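Local coordinates for amidohydrolase 3 domain-containing protein (PDB 3ICJ), which is an uncharacterised zinc-binding hydrolase that probably acts on carbon-nitrogen bonds other than peptide bonds, at residues Arg135-Phe140 / Arg161-Tyr166; Val172-Ser177 / Thr195-Glu200; Asp181-Lys186 / Glu204-Ile209. One frame throughout, in Å; residues are numbered along the deposited sequence.

Contact 1: residues Arg135-Phe140 / Arg161-Tyr166; sequences RIIFGF and RPVFLY
Ile137 and Gly139 each bond twice to the segment Arg161-Tyr166. Ile137 N donates to Pro162 O at 2.9 Å, nearly straight at 173°, and Ile137 O accepts from Phe164 N. Gly139 N then donates to Phe164 O at 3.1 Å, and Gly139 O accepts from Tyr166 N. This is the pattern of a parallel pair, and the strand axes differ by only 13°.

Gly139 sits under Leu165, whose CD2 lies 3.7 Å from Gly139 CA. A beta carbon on Gly139 would clash with that methyl. On the same face of the sheet, Ile137 packs against Val163. Ile137 CD1 also lies over the centre of one face of the Arg161 guanidinium, 3.5 Å from Arg161 CZ. Arg161 has two conformers, so this stacking, and the bonds of its NH2 to Gly132 O and Gly134 O, are less certain.

Phe138 and Phe164 lie on the other face. Phe138 CD1 meets Phe164 CB at 3.9 Å. Phe164 has CG anti to its backbone N (chi1 -178°). This turns its ring towards Tyr166, where Phe164 CE2 stands over the rim of the Tyr166 ring face. Gly139 O lies at the edge of the Tyr166 ring, 3.5 Å from Tyr166 CD2. At the start of the pair, Ile136 lies across the proline ring, with Ile136 CG2 3.8 Å from Pro162 CB.

Further out, Ile210 of helix 200-214 packs on Phe138 and Phe164, and Met179 of helix 177-183 on Phe164, Ile136 and Pro162. Val129 of helix 122-130 packs on Ile137, Val163 and Leu165. Helices on both faces make this a parallel strand pair inside a layered alpha/beta/alpha arrangement, away from the zinc site.

Contact 2: residues Val172-Ser177 / Thr195-Glu200; sequences VAVMNS and TGIVRE
Gly196 O accepts the shortest bond here, from Met175 N at 2.9 Å, with a weaker CA-H...O contact from Val174 CA at 3.3 Å. Ala173 and Val198 form a hydrogen-bonded antiparallel pair, with Val198 N to Ala173 O at 3.0 Å and Ala173 N to Val198 O at 3.1 Å. Gly196 has positive phi (72°), and with Ile197 it fits a G1 beta bulge facing Asp192.

Ile197 spreads its two branches between two valines. Ile197 CG2 meets Val172 CG1, and Ile197 CG1 meets Val174 CG2, both at 3.9 Å. With an alanine at Ile197, the methyls of Val172 and Val174 would probably lose their apolar contacts on this side, opening a gap beside Trp150.

On the other face, Met175 bends at chi3 (83°). This brings Met175 CE against both methyls of Val198, 3.8 Å from Val198 CG1. Met175 O is buried here without a polar partner in the model.

Strand 163-167 borders strand 172-175 on its far side, linked by backbone bonding of Val174 with Leu165. Helix 200-214 covers Ala173 and Val198 through Leu203, while Met175 also reaches Ile180 and Leu183 of helix 177-183.

Contact 3: residues Asp181-Lys186 / Glu204-Ile209; sequences DLLNLK and EESRKI
Leu183 and Leu185 both hold CG anti to the carbonyl carbon (chi1 -74° and -60°), which brings their methyls against the helical segment Glu204-Ile209. Leu183 CD2 packs on Ile209 CG2 at 3.7 Å, the two side chains meeting at a slant. Leu183 CD1 lies 3.4 Å from Ser206 OG. Leu185 CD1 approaches the same hydroxyl oxygen, Ser206 OG, at 3.6 Å. Leu185 CD2 touches Ile209 CD1 at 4.0 Å and Glu205 CG at 3.8 Å, the leucine and glutamate chains lying alongside and running opposite ways.

Ser206 OG is flanked by methyls of Leu183 and Leu185, and bonds to Ala202 O one turn earlier in its own helix. No polar bond joins the segments; the leucines and Ile209 meet by van der Waals packing.

Asn184 lets the chain leave helix 177-183 through a positive phi (52°). Its ND2 makes a weak bond back to Asp181 O. The turn lets Leu183 and Leu185 press on the same helix. Met175 and Val198 of the sheet lie beneath. The arrangement is a helix end and its following loop packed against a second helix, both on one face of a mixed sheet.

Overall arrangement
All three contacts belong to one alpha/beta region away from the zinc site. Contacts 1 and 2 lie in the same mixed sheet, joined where strands 163-167 and 172-175 are neighbours. Contact 1 is parallel and contact 2 antiparallel, and both rest on backbone bonds. Contact 3 has none across it and relies on side-chain packing. Contact 2 is buried, whereas contacts 1 and 3 are partly buried. The elements of contacts 2 and 3 alternate along the chain: each strand of contact 2 leads into a helix of contact 3. The two helices of contact 3 also pack on the strands of contacts 1 and 2. Met175 meets Leu183 and Val198 meets Leu185 where sheet and helices join.

Contact 1: residues Arg135-Phe140 / Arg161-Tyr166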
ATOM      1  N   ARG A 135      -4.421  16.434 -19.374  1.00 48.65           N
ATOM      2  CA  ARG A 135      -5.503  16.541 -20.372  1.00 45.30           C
ATOM      3  C   ARG A 135      -6.844  16.535 -19.636  1.00 44.30           C
ATOM      4  O   ARG A 135      -7.812  17.154 -20.093  1.00 45.67           O
ATOM      5  CB  ARG A 135      -5.430  15.431 -21.440  1.00 44.87           C
ATOM      6  CG  ARG A 135      -5.105  14.049 -20.896  1.00 49.71           C
ATOM      7  CD  ARG A 135      -5.042  12.951 -21.967  1.00 48.95           C
ATOM      8  NE  ARG A 135      -5.468  11.680 -21.379  1.00 40.90           N
ATOM      9  CZ  ARG A 135      -6.740  11.288 -21.269  1.00 45.20           C
ATOM     10  NH1 ARG A 135      -7.732  12.045 -21.723  1.00 44.39           N
ATOM     11  NH2 ARG A 135      -7.034  10.131 -20.703  1.00 37.24           N
ATOM     12  N   ILE A 136      -6.868  15.841 -18.492  1.00 37.75           N
ATOM     13  CA  ILE A 136      -7.905  15.972 -17.457  1.00 42.34           C
ATOM     14  C   ILE A 136      -7.250  16.489 -16.166  1.00 40.79           C
ATOM     15  O   ILE A 136      -6.174  16.019 -15.786  1.00 36.91           O
ATOM     16  CB  ILE A 136      -8.617  14.626 -17.181  1.00 37.05           C
ATOM     17  CG1 ILE A 136      -9.215  14.075 -18.478  1.00 47.12           C
ATOM     18  CG2 ILE A 136      -9.739  14.799 -16.156  1.00 37.60           C
ATOM     19  CD1 ILE A 136      -9.153  12.592 -18.587  1.00 50.05           C
ATOM     20  N   ILE A 137      -7.893  17.467 -15.515  1.00 40.35           N
ATOM     21  CA  ILE A 137      -7.400  18.023 -14.248  1.00 40.21           C
ATOM     22  C   ILE A 137      -8.146  17.416 -13.068  1.00 39.76           C
ATOM     23  O   ILE A 137      -9.342  17.654 -12.905  1.00 44.58           O
ATOM     24  CB  ILE A 137      -7.536  19.573 -14.173  1.00 39.40           C
ATOM     25  CG1 ILE A 137      -6.835  20.251 -15.354  1.00 41.86           C
ATOM     26  CG2 ILE A 137      -6.969  20.099 -12.848  1.00 30.93           C
ATOM     27  CD1 ILE A 137      -7.327  21.663 -15.613  1.00 37.88           C
ATOM     28  N   PHE A 138      -7.423  16.652 -12.252  1.00 39.88           N
ATOM     29  CA  PHE A 138      -7.926  16.108 -10.995  1.00 36.45           C
ATOM     30  C   PHE A 138      -7.404  16.932  -9.829  1.00 37.97           C
ATOM     31  O   PHE A 138      -6.258  17.367  -9.834  1.00 32.57           O
ATOM     32  CB  PHE A 138      -7.522  14.632 -10.828  1.00 37.29           C
ATOM     33  CG  PHE A 138      -8.082  13.729 -11.902  1.00 39.34           C
ATOM     34  CD1 PHE A 138      -9.416  13.318 -11.862  1.00 48.31           C
ATOM     35  CD2 PHE A 138      -7.286  13.313 -12.964  1.00 44.24           C
ATOM     36  CE1 PHE A 138      -9.949  12.488 -12.863  1.00 47.54           C
ATOM     37  CE2 PHE A 138      -7.805  12.485 -13.972  1.00 50.04           C
ATOM     38  CZ  PHE A 138      -9.141  12.070 -13.918  1.00 45.74           C
ATOM     39  N   GLY A 139      -8.262  17.146  -8.838  1.00 37.63           N
ATOM     40  CA  GLY A 139      -7.894  17.914  -7.652  1.00 41.74           C
ATOM     41  C   GLY A 139      -8.677  17.479  -6.431  1.00 39.53           C
ATOM     42  O   GLY A 139      -9.588  16.660  -6.540  1.00 33.66           O
ATOM     43  N   PHE A 140      -8.333  18.041  -5.273  1.00 36.65           N
ATOM     44  CA  PHE A 140      -8.897  17.603  -3.997  1.00 39.35           C
ATOM     45  C   PHE A 140      -8.804  18.690  -2.929  1.00 44.19           C
ATOM     46  O   PHE A 140      -7.997  19.619  -3.041  1.00 43.70           O
ATOM     47  CB  PHE A 140      -8.165  16.344  -3.488  1.00 37.45           C
ATOM     48  CG  PHE A 140      -6.786  16.624  -2.934  1.00 37.99           C
ATOM     49  CD1 PHE A 140      -6.590  16.802  -1.561  1.00 42.78           C
ATOM     50  CD2 PHE A 140      -5.680  16.717  -3.783  1.00 39.67           C
ATOM     51  CE1 PHE A 140      -5.324  17.084  -1.045  1.00 36.26           C
ATOM     52  CE2 PHE A 140      -4.402  16.991  -3.271  1.00 30.16           C
ATOM     53  CZ  PHE A 140      -4.228  17.171  -1.903  1.00 39.01           C
ATOM     54  N   ARG A 161     -10.839  22.144 -20.370  1.00 44.99           N
ATOM     55  CA  ARG A 161     -10.689  20.705 -20.345  0.50 46.79           C
ATOM     56  C   ARG A 161     -11.383  20.028 -19.181  1.00 44.09           C
ATOM     57  O   ARG A 161     -11.790  20.733 -18.272  1.00 42.48           O
ATOM     58  CB  ARG A 161      -9.220  20.307 -20.420  0.50 48.74           C
ATOM     59  CG  ARG A 161      -8.392  20.647 -19.213  0.50 52.66           C
ATOM     60  CD  ARG A 161      -6.919  20.670 -19.594  0.50 55.70           C
ATOM     61  NE  ARG A 161      -6.292  21.925 -19.221  0.50 57.73           N
ATOM     62  CZ  ARG A 161      -5.234  22.022 -18.430  0.50 58.32           C
ATOM     63  NH1 ARG A 161      -4.735  23.211 -18.131  0.50 54.80           N
ATOM     64  NH2 ARG A 161      -4.669  20.939 -17.946  0.50 54.00           N
ATOM     65  N   PRO A 162     -11.519  18.708 -19.200  1.00 42.84           N
ATOM     66  CA  PRO A 162     -12.268  18.056 -18.109  1.00 45.47           C
ATOM     67  C   PRO A 162     -11.634  18.289 -16.747  1.00 42.42           C
ATOM     68  O   PRO A 162     -10.411  18.321 -16.619  1.00 43.54           O
ATOM     69  CB  PRO A 162     -12.221  16.566 -18.467  1.00 41.21           C
ATOM     70  CG  PRO A 162     -12.049  16.549 -19.931  1.00 48.64           C
ATOM     71  CD  PRO A 162     -11.181  17.731 -20.258  1.00 40.44           C
ATOM     72  N   VAL A 163     -12.490  18.492 -15.755  1.00 43.44           N
ATOM     73  CA  VAL A 163     -12.075  18.856 -14.410  1.00 39.14           C
ATOM     74  C   VAL A 163     -12.874  17.991 -13.441  1.00 41.04           C
ATOM     75  O   VAL A 163     -14.073  17.805 -13.627  1.00 45.41           O
ATOM     76  CB  VAL A 163     -12.316  20.376 -14.167  1.00 39.69           C
ATOM     77  CG1 VAL A 163     -12.403  20.694 -12.708  1.00 37.87           C
ATOM     78  CG2 VAL A 163     -11.203  21.222 -14.827  1.00 34.71           C
ATOM     79  N   PHE A 164     -12.218  17.435 -12.423  1.00 36.76           N
ATOM     80  CA  PHE A 164     -12.920  16.599 -11.448  1.00 38.00           C
ATOM     81  C   PHE A 164     -12.260  16.850 -10.101  1.00 39.03           C
ATOM     82  O   PHE A 164     -11.085  16.514  -9.909  1.00 36.88           O
ATOM     83  CB  PHE A 164     -12.831  15.121 -11.863  1.00 34.83           C
ATOM     84  CG  PHE A 164     -13.572  14.167 -10.940  1.00 40.35           C
ATOM     85  CD1 PHE A 164     -14.841  13.720 -11.268  1.00 36.70           C
ATOM     86  CD2 PHE A 164     -12.990  13.706  -9.761  1.00 42.20           C
ATOM     87  CE1 PHE A 164     -15.528  12.845 -10.434  1.00 43.73           C
ATOM     88  CE2 PHE A 164     -13.673  12.829  -8.915  1.00 45.94           C
ATOM     89  CZ  PHE A 164     -14.942  12.400  -9.253  1.00 38.05           C
ATOM     90  N   LEU A 165     -13.006  17.459  -9.181  1.00 35.14           N
ATOM     91  CA  LEU A 165     -12.429  17.971  -7.931  1.00 37.12           C
ATOM     92  C   LEU A 165     -13.107  17.432  -6.672  1.00 38.45           C
ATOM     93  O   LEU A 165     -14.261  17.744  -6.409  1.00 40.64           O
ATOM     94  CB  LEU A 165     -12.487  19.503  -7.904  1.00 32.31           C
ATOM     95  CG  LEU A 165     -11.946  20.283  -9.107  1.00 37.70           C
ATOM     96  CD1 LEU A 165     -12.332  21.752  -8.995  1.00 33.67           C
ATOM     97  CD2 LEU A 165     -10.447  20.142  -9.244  1.00 34.99           C
ATOM     98  N   TYR A 166     -12.378  16.625  -5.907  1.00 37.97           N
ATOM     99  CA  TYR A 166     -12.889  16.100  -4.645  1.00 40.70           C
ATOM    100  C   TYR A 166     -13.106  17.218  -3.631  1.00 43.48           C
ATOM    101  O   TYR A 166     -12.378  18.211  -3.621  1.00 37.27           O
ATOM    102  CB  TYR A 166     -11.930  15.052  -4.075  1.00 41.19           C
ATOM    103  CG  TYR A 166     -11.934  13.743  -4.831  1.00 40.37           C
ATOM    104  CD1 TYR A 166     -12.881  12.764  -4.559  1.00 38.06           C
ATOM    105  CD2 TYR A 166     -10.992  13.486  -5.818  1.00 37.64           C
ATOM    106  CE1 TYR A 166     -12.889  11.566  -5.247  1.00 37.11           C
ATOM    107  CE2 TYR A 166     -10.992  12.290  -6.512  1.00 40.88           C
ATOM    108  CZ  TYR A 166     -11.943  11.334  -6.223  1.00 46.26           C
ATOM    109  OH  TYR A 166     -11.946  10.143  -6.911  1.00 53.21           O
TER

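Contact 2: residues Val172-Ser177 / Thr195-Glu200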
ATOM      1  N   VAL A 172     -17.609  13.671  -1.561  1.00 32.30           N
ATOM      2  CA  VAL A 172     -18.313  14.521  -2.556  1.00 36.94           C
ATOM      3  C   VAL A 172     -17.297  15.006  -3.611  1.00 37.77           C
ATOM      4  O   VAL A 172     -16.120  15.201  -3.285  1.00 41.14           O
ATOM      5  CB  VAL A 172     -18.991  15.776  -1.886  1.00 36.09           C
ATOM      6  CG1 VAL A 172     -19.728  16.651  -2.915  1.00 31.88           C
ATOM      7  CG2 VAL A 172     -19.952  15.390  -0.733  1.00 35.86           C
ATOM      8  N   ALA A 173     -17.733  15.203  -4.860  1.00 36.62           N
ATOM      9  CA  ALA A 173     -16.881  15.825  -5.869  1.00 34.11           C
ATOM     10  C   ALA A 173     -17.670  16.790  -6.752  1.00 38.04           C
ATOM     11  O   ALA A 173     -18.871  16.627  -6.911  1.00 39.27           O
ATOM     12  CB  ALA A 173     -16.203  14.764  -6.724  1.00 31.10           C
ATOM     13  N   VAL A 174     -16.995  17.801  -7.289  1.00 34.97           N
ATOM     14  CA  VAL A 174     -17.590  18.691  -8.292  1.00 39.99           C
ATOM     15  C   VAL A 174     -16.847  18.521  -9.616  1.00 38.52           C
ATOM     16  O   VAL A 174     -15.630  18.284  -9.631  1.00 35.34           O
ATOM     17  CB  VAL A 174     -17.659  20.193  -7.816  1.00 33.04           C
ATOM     18  CG1 VAL A 174     -16.258  20.822  -7.702  1.00 36.03           C
ATOM     19  CG2 VAL A 174     -18.581  21.042  -8.723  1.00 35.19           C
ATOM     20  N   MET A 175     -17.587  18.617 -10.723  1.00 39.12           N
ATOM     21  CA  MET A 175     -17.000  18.495 -12.058  1.00 43.23           C
ATOM     22  C   MET A 175     -17.565  19.554 -13.020  1.00 46.55           C
ATOM     23  O   MET A 175     -18.620  20.143 -12.752  1.00 44.42           O
ATOM     24  CB  MET A 175     -17.157  17.050 -12.602  1.00 37.36           C
ATOM     25  CG  MET A 175     -18.601  16.596 -12.889  1.00 47.56           C
ATOM     26  SD  MET A 175     -18.762  14.805 -13.190  1.00 37.10           S
ATOM     27  CE  MET A 175     -18.833  14.214 -11.523  1.00 38.06           C
ATOM     28  N   ASN A 176     -16.862  19.824 -14.120  1.00 40.84           N
ATOM     29  CA  ASN A 176     -17.447  20.700 -15.145  1.00 37.84           C
ATOM     30  C   ASN A 176     -18.223  19.889 -16.195  1.00 40.14           C
ATOM     31  O   ASN A 176     -18.334  18.658 -16.066  1.00 35.96           O
ATOM     32  CB  ASN A 176     -16.415  21.659 -15.757  1.00 36.52           C
ATOM     33  CG  ASN A 176     -15.353  20.954 -16.560  1.00 40.52           C
ATOM     34  OD1 ASN A 176     -15.374  19.726 -16.725  1.00 34.03           O
ATOM     35  ND2 ASN A 176     -14.405  21.732 -17.072  1.00 35.65           N
ATOM     36  N   SER A 177     -18.764  20.580 -17.204  1.00 34.64           N
ATOM     37  CA  SER A 177     -19.598  19.959 -18.242  1.00 39.43           C
ATOM     38  C   SER A 177     -18.877  18.927 -19.099  1.00 38.80           C
ATOM     39  O   SER A 177     -19.446  17.868 -19.390  1.00 44.41           O
ATOM     40  CB  SER A 177     -20.244  21.020 -19.142  1.00 31.19           C
ATOM     41  OG  SER A 177     -21.107  21.846 -18.377  1.00 37.89           O
ATOM     42  N   THR A 195     -25.484  21.265 -11.111  1.00 32.14           N
ATOM     43  CA  THR A 195     -24.281  21.766 -10.416  1.00 33.90           C
ATOM     44  C   THR A 195     -23.013  20.907 -10.600  1.00 36.01           C
ATOM     45  O   THR A 195     -21.924  21.322 -10.203  1.00 31.67           O
ATOM     46  CB  THR A 195     -24.533  21.951  -8.913  1.00 28.16           C
ATOM     47  OG1 THR A 195     -25.008  20.714  -8.364  1.00 31.92           O
ATOM     48  CG2 THR A 195     -25.594  23.038  -8.676  1.00 34.55           C
ATOM     49  N   GLY A 196     -23.154  19.720 -11.185  1.00 29.89           N
ATOM     50  CA  GLY A 196     -22.017  18.833 -11.429  1.00 35.32           C
ATOM     51  C   GLY A 196     -21.487  18.213 -10.145  1.00 35.66           C
ATOM     52  O   GLY A 196     -20.304  17.882 -10.054  1.00 38.41           O
ATOM     53  N   ILE A 197     -22.361  18.065  -9.150  1.00 28.32           N
ATOM     54  CA  ILE A 197     -21.962  17.540  -7.849  1.00 38.31           C
ATOM     55  C   ILE A 197     -22.389  16.065  -7.697  1.00 36.82           C
ATOM     56  O   ILE A 197     -23.538  15.717  -7.968  1.00 39.85           O
ATOM     57  CB  ILE A 197     -22.485  18.464  -6.695  1.00 34.08           C
ATOM     58  CG1 ILE A 197     -21.630  19.739  -6.629  1.00 33.56           C
ATOM     59  CG2 ILE A 197     -22.544  17.721  -5.343  1.00 33.12           C
ATOM     60  CD1 ILE A 197     -22.215  20.870  -5.808  1.00 34.44           C
ATOM     61  N   VAL A 198     -21.472  15.220  -7.249  1.00 32.87           N
ATOM     62  CA  VAL A 198     -21.780  13.823  -6.973  1.00 33.97           C
ATOM     63  C   VAL A 198     -21.509  13.401  -5.533  1.00 39.47           C
ATOM     64  O   VAL A 198     -20.588  13.880  -4.902  1.00 38.03           O
ATOM     65  CB  VAL A 198     -21.039  12.862  -7.912  1.00 38.80           C
ATOM     66  CG1 VAL A 198     -21.600  12.935  -9.307  1.00 36.32           C
ATOM     67  CG2 VAL A 198     -19.565  13.144  -7.900  1.00 32.84           C
ATOM     68  N   ARG A 199     -22.331  12.492  -5.038  1.00 36.39           N
ATOM     69  CA  ARG A 199     -22.250  12.019  -3.668  1.00 42.33           C
ATOM     70  C   ARG A 199     -22.278  10.502  -3.652  1.00 38.31           C
ATOM     71  O   ARG A 199     -22.696   9.889  -4.609  1.00 32.34           O
ATOM     72  CB  ARG A 199     -23.432  12.543  -2.854  1.00 38.23           C
ATOM     73  CG  ARG A 199     -23.457  14.033  -2.694  1.00 48.13           C
ATOM     74  CD  ARG A 199     -24.743  14.513  -2.065  1.00 45.81           C
ATOM     75  NE  ARG A 199     -25.885  14.317  -2.938  1.00 38.20           N
ATOM     76  CZ  ARG A 199     -26.337  15.221  -3.795  1.00 47.12           C
ATOM     77  NH1 ARG A 199     -25.744  16.396  -3.903  1.00 35.51           N
ATOM     78  NH2 ARG A 199     -27.382  14.941  -4.545  1.00 35.84           N
ATOM     79  N   GLU A 200     -21.846   9.915  -2.543  1.00 35.30           N
ATOM     80  CA  GLU A 200     -22.113   8.519  -2.246  1.00 40.76           C
ATOM     81  C   GLU A 200     -21.917   7.605  -3.442  1.00 40.38           C
ATOM     82  O   GLU A 200     -20.822   7.487  -3.950  1.00 42.22           O
ATOM     83  CB  GLU A 200     -23.503   8.341  -1.645  1.00 41.46           C
ATOM     84  CG  GLU A 200     -23.663   9.002  -0.309  1.00 42.06           C
ATOM     85  CD  GLU A 200     -25.029   8.772   0.312  1.00 52.62           C
ATOM     86  OE1 GLU A 200     -25.784   7.919  -0.184  1.00 59.90           O
ATOM     87  OE2 GLU A 200     -25.344   9.446   1.307  1.00 49.88           O
TER

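Contact 3: residues Asp181-Lys186 / Glu204-Ile209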
ATOM      1  N   ASP A 181     -19.945  15.037 -19.506  1.00 37.48           N
ATOM      2  CA  ASP A 181     -20.153  14.447 -20.838  1.00 37.31           C
ATOM      3  C   ASP A 181     -19.360  13.151 -21.027  1.00 38.14           C
ATOM      4  O   ASP A 181     -19.823  12.221 -21.699  1.00 34.46           O
ATOM      5  CB  ASP A 181     -19.772  15.445 -21.951  1.00 39.32           C
ATOM      6  CG  ASP A 181     -20.755  16.620 -22.082  1.00 43.90           C
ATOM      7  OD1 ASP A 181     -21.856  16.593 -21.479  1.00 40.33           O
ATOM      8  OD2 ASP A 181     -20.420  17.570 -22.826  1.00 42.74           O
ATOM      9  N   LEU A 182     -18.165  13.099 -20.443  1.00 38.41           N
ATOM     10  CA  LEU A 182     -17.336  11.896 -20.520  1.00 40.74           C
ATOM     11  C   LEU A 182     -17.883  10.758 -19.658  1.00 39.76           C
ATOM     12  O   LEU A 182     -17.744   9.584 -20.014  1.00 37.86           O
ATOM     13  CB  LEU A 182     -15.879  12.195 -20.148  1.00 38.52           C
ATOM     14  CG  LEU A 182     -15.016  13.067 -21.071  1.00 39.17           C
ATOM     15  CD1 LEU A 182     -13.594  13.124 -20.520  1.00 37.46           C
ATOM     16  CD2 LEU A 182     -15.010  12.579 -22.530  1.00 37.44           C
ATOM     17  N   LEU A 183     -18.521  11.101 -18.543  1.00 37.93           N
ATOM     18  CA  LEU A 183     -19.023  10.088 -17.603  1.00 39.27           C
ATOM     19  C   LEU A 183     -20.323   9.418 -18.033  1.00 40.62           C
ATOM     20  O   LEU A 183     -20.466   8.206 -17.880  1.00 40.64           O
ATOM     21  CB  LEU A 183     -19.165  10.662 -16.180  1.00 37.77           C
ATOM     22  CG  LEU A 183     -17.886  10.901 -15.362  1.00 46.36           C
ATOM     23  CD1 LEU A 183     -18.248  11.402 -13.986  1.00 35.64           C
ATOM     24  CD2 LEU A 183     -17.059   9.639 -15.213  1.00 43.83           C
ATOM     25  N   ASN A 184     -21.262  10.207 -18.558  1.00 41.45           N
ATOM     26  CA  ASN A 184     -22.591   9.718 -18.917  1.00 42.91           C
ATOM     27  C   ASN A 184     -23.319   8.959 -17.796  1.00 43.99           C
ATOM     28  O   ASN A 184     -23.874   7.882 -18.031  1.00 42.18           O
ATOM     29  CB  ASN A 184     -22.537   8.878 -20.200  1.00 48.14           C
ATOM     30  CG  ASN A 184     -22.985   9.653 -21.408  1.00 59.18           C
ATOM     31  OD1 ASN A 184     -23.946   9.271 -22.071  1.00 67.21           O
ATOM     32  ND2 ASN A 184     -22.313  10.768 -21.686  1.00 64.82           N
ATOM     33  N   LEU A 185     -23.298   9.523 -16.586  1.00 36.66           N
ATOM     34  CA  LEU A 185     -23.956   8.923 -15.418  1.00 39.79           C
ATOM     35  C   LEU A 185     -25.470   8.920 -15.569  1.00 42.22           C
ATOM     36  O   LEU A 185     -26.034   9.855 -16.132  1.00 35.72           O
ATOM     37  CB  LEU A 185     -23.624   9.714 -14.154  1.00 42.97           C
ATOM     38  CG  LEU A 185     -22.181   9.861 -13.690  1.00 39.42           C
ATOM     39  CD1 LEU A 185     -22.165  10.914 -12.599  1.00 46.66           C
ATOM     40  CD2 LEU A 185     -21.625   8.526 -13.203  1.00 50.32           C
ATOM     41  N   LYS A 186     -26.113   7.874 -15.049  1.00 45.63           N
ATOM     42  CA  LYS A 186     -27.576   7.776 -15.034  1.00 48.47           C
ATOM     43  C   LYS A 186     -28.117   8.699 -13.937  1.00 47.24           C
ATOM     44  O   LYS A 186     -27.436   8.898 -12.925  1.00 44.39           O
ATOM     45  CB  LYS A 186     -28.015   6.320 -14.804  1.00 49.52           C
ATOM     46  CG  LYS A 186     -27.425   5.327 -15.806  1.00 54.80           C
ATOM     47  CD  LYS A 186     -27.923   3.915 -15.567  1.00 60.53           C
ATOM     48  CE  LYS A 186     -27.156   2.926 -16.424  1.00 69.12           C
ATOM     49  NZ  LYS A 186     -27.885   1.629 -16.517  1.00 72.89           N
ATOM     50  N   GLU A 204     -18.666   7.056  -6.264  1.00 33.80           N
ATOM     51  CA  GLU A 204     -18.041   5.734  -6.424  1.00 37.09           C
ATOM     52  C   GLU A 204     -18.072   5.242  -7.872  1.00 32.72           C
ATOM     53  O   GLU A 204     -17.056   4.792  -8.391  1.00 35.80           O
ATOM     54  CB  GLU A 204     -18.711   4.695  -5.527  1.00 37.23           C
ATOM     55  CG  GLU A 204     -18.292   4.731  -4.070  1.00 52.10           C
ATOM     56  CD  GLU A 204     -19.164   3.834  -3.188  1.00 66.00           C
ATOM     57  OE1 GLU A 204     -19.657   2.789  -3.675  1.00 69.22           O
ATOM     58  OE2 GLU A 204     -19.362   4.177  -2.002  1.00 66.93           O
ATOM     59  N   GLU A 205     -19.239   5.335  -8.512  1.00 39.81           N
ATOM     60  CA  GLU A 205     -19.408   5.006  -9.938  1.00 40.07           C
ATOM     61  C   GLU A 205     -18.596   5.929 -10.872  1.00 39.92           C
ATOM     62  O   GLU A 205     -18.007   5.452 -11.847  1.00 37.11           O
ATOM     63  CB  GLU A 205     -20.904   4.991 -10.311  1.00 38.57           C
ATOM     64  CG  GLU A 205     -21.246   5.048 -11.809  1.00 44.02           C
ATOM     65  CD  GLU A 205     -21.259   3.686 -12.520  1.00 57.42           C
ATOM     66  OE1 GLU A 205     -21.984   3.573 -13.533  1.00 62.09           O
ATOM     67  OE2 GLU A 205     -20.562   2.734 -12.091  1.00 56.31           O
ATOM     68  N   SER A 206     -18.561   7.228 -10.562  1.00 38.57           N
ATOM     69  CA  SER A 206     -17.701   8.193 -11.269  1.00 36.59           C
ATOM     70  C   SER A 206     -16.237   7.765 -11.257  1.00 36.07           C
ATOM     71  O   SER A 206     -15.596   7.779 -12.306  1.00 33.02           O
ATOM     72  CB  SER A 206     -17.798   9.607 -10.674  1.00 35.30           C
ATOM     73  OG  SER A 206     -19.066  10.192 -10.909  1.00 41.90           O
ATOM     74  N   ARG A 207     -15.741   7.394 -10.082  1.00 37.14           N
ATOM     75  CA  ARG A 207     -14.389   6.901  -9.901  1.00 33.85           C
ATOM     76  C   ARG A 207     -14.161   5.666 -10.760  1.00 37.51           C
ATOM     77  O   ARG A 207     -13.159   5.558 -11.427  1.00 34.13           O
ATOM     78  CB  ARG A 207     -14.169   6.513  -8.445  1.00 45.79           C
ATOM     79  CG  ARG A 207     -13.768   7.611  -7.504  1.00 48.99           C
ATOM     80  CD  ARG A 207     -13.189   6.979  -6.245  1.00 64.81           C
ATOM     81  NE  ARG A 207     -13.223   7.812  -5.052  1.00 71.41           N
ATOM     82  CZ  ARG A 207     -14.120   7.699  -4.080  1.00 80.91           C
ATOM     83  NH1 ARG A 207     -15.102   6.813  -4.169  1.00 83.64           N
ATOM     84  NH2 ARG A 207     -14.049   8.488  -3.013  1.00 78.37           N
ATOM     85  N   LYS A 208     -15.097   4.730 -10.711  1.00 35.57           N
ATOM     86  CA  LYS A 208     -14.995   3.465 -11.442  1.00 33.73           C
ATOM     87  C   LYS A 208     -14.876   3.731 -12.946  1.00 35.95           C
ATOM     88  O   LYS A 208     -14.004   3.153 -13.605  1.00 31.81           O
ATOM     89  CB  LYS A 208     -16.195   2.565 -11.128  1.00 33.75           C
ATOM     90  CG  LYS A 208     -16.222   1.222 -11.869  1.00 35.36           C
ATOM     91  CD  LYS A 208     -17.591   0.549 -11.761  1.00 49.49           C
ATOM     92  CE  LYS A 208     -17.581  -0.597 -10.772  1.00 51.80           C
ATOM     93  NZ  LYS A 208     -17.072  -1.835 -11.426  1.00 53.31           N
ATOM     94  N   ILE A 209     -15.728   4.627 -13.465  1.00 34.08           N
ATOM     95  CA  ILE A 209     -15.724   4.979 -14.889  1.00 36.90           C
ATOM     96  C   ILE A 209     -14.421   5.695 -15.285  1.00 34.89           C
ATOM     97  O   ILE A 209     -13.827   5.396 -16.325  1.00 37.75           O
ATOM     98  CB  ILE A 209     -16.986   5.804 -15.306  1.00 35.86           C
ATOM     99  CG1 ILE A 209     -18.257   4.942 -15.200  1.00 37.90           C
ATOM    100  CG2 ILE A 209     -16.849   6.299 -16.735  1.00 33.31           C
ATOM    101  CD1 ILE A 209     -19.573   5.745 -15.167  1.00 38.58           C
TER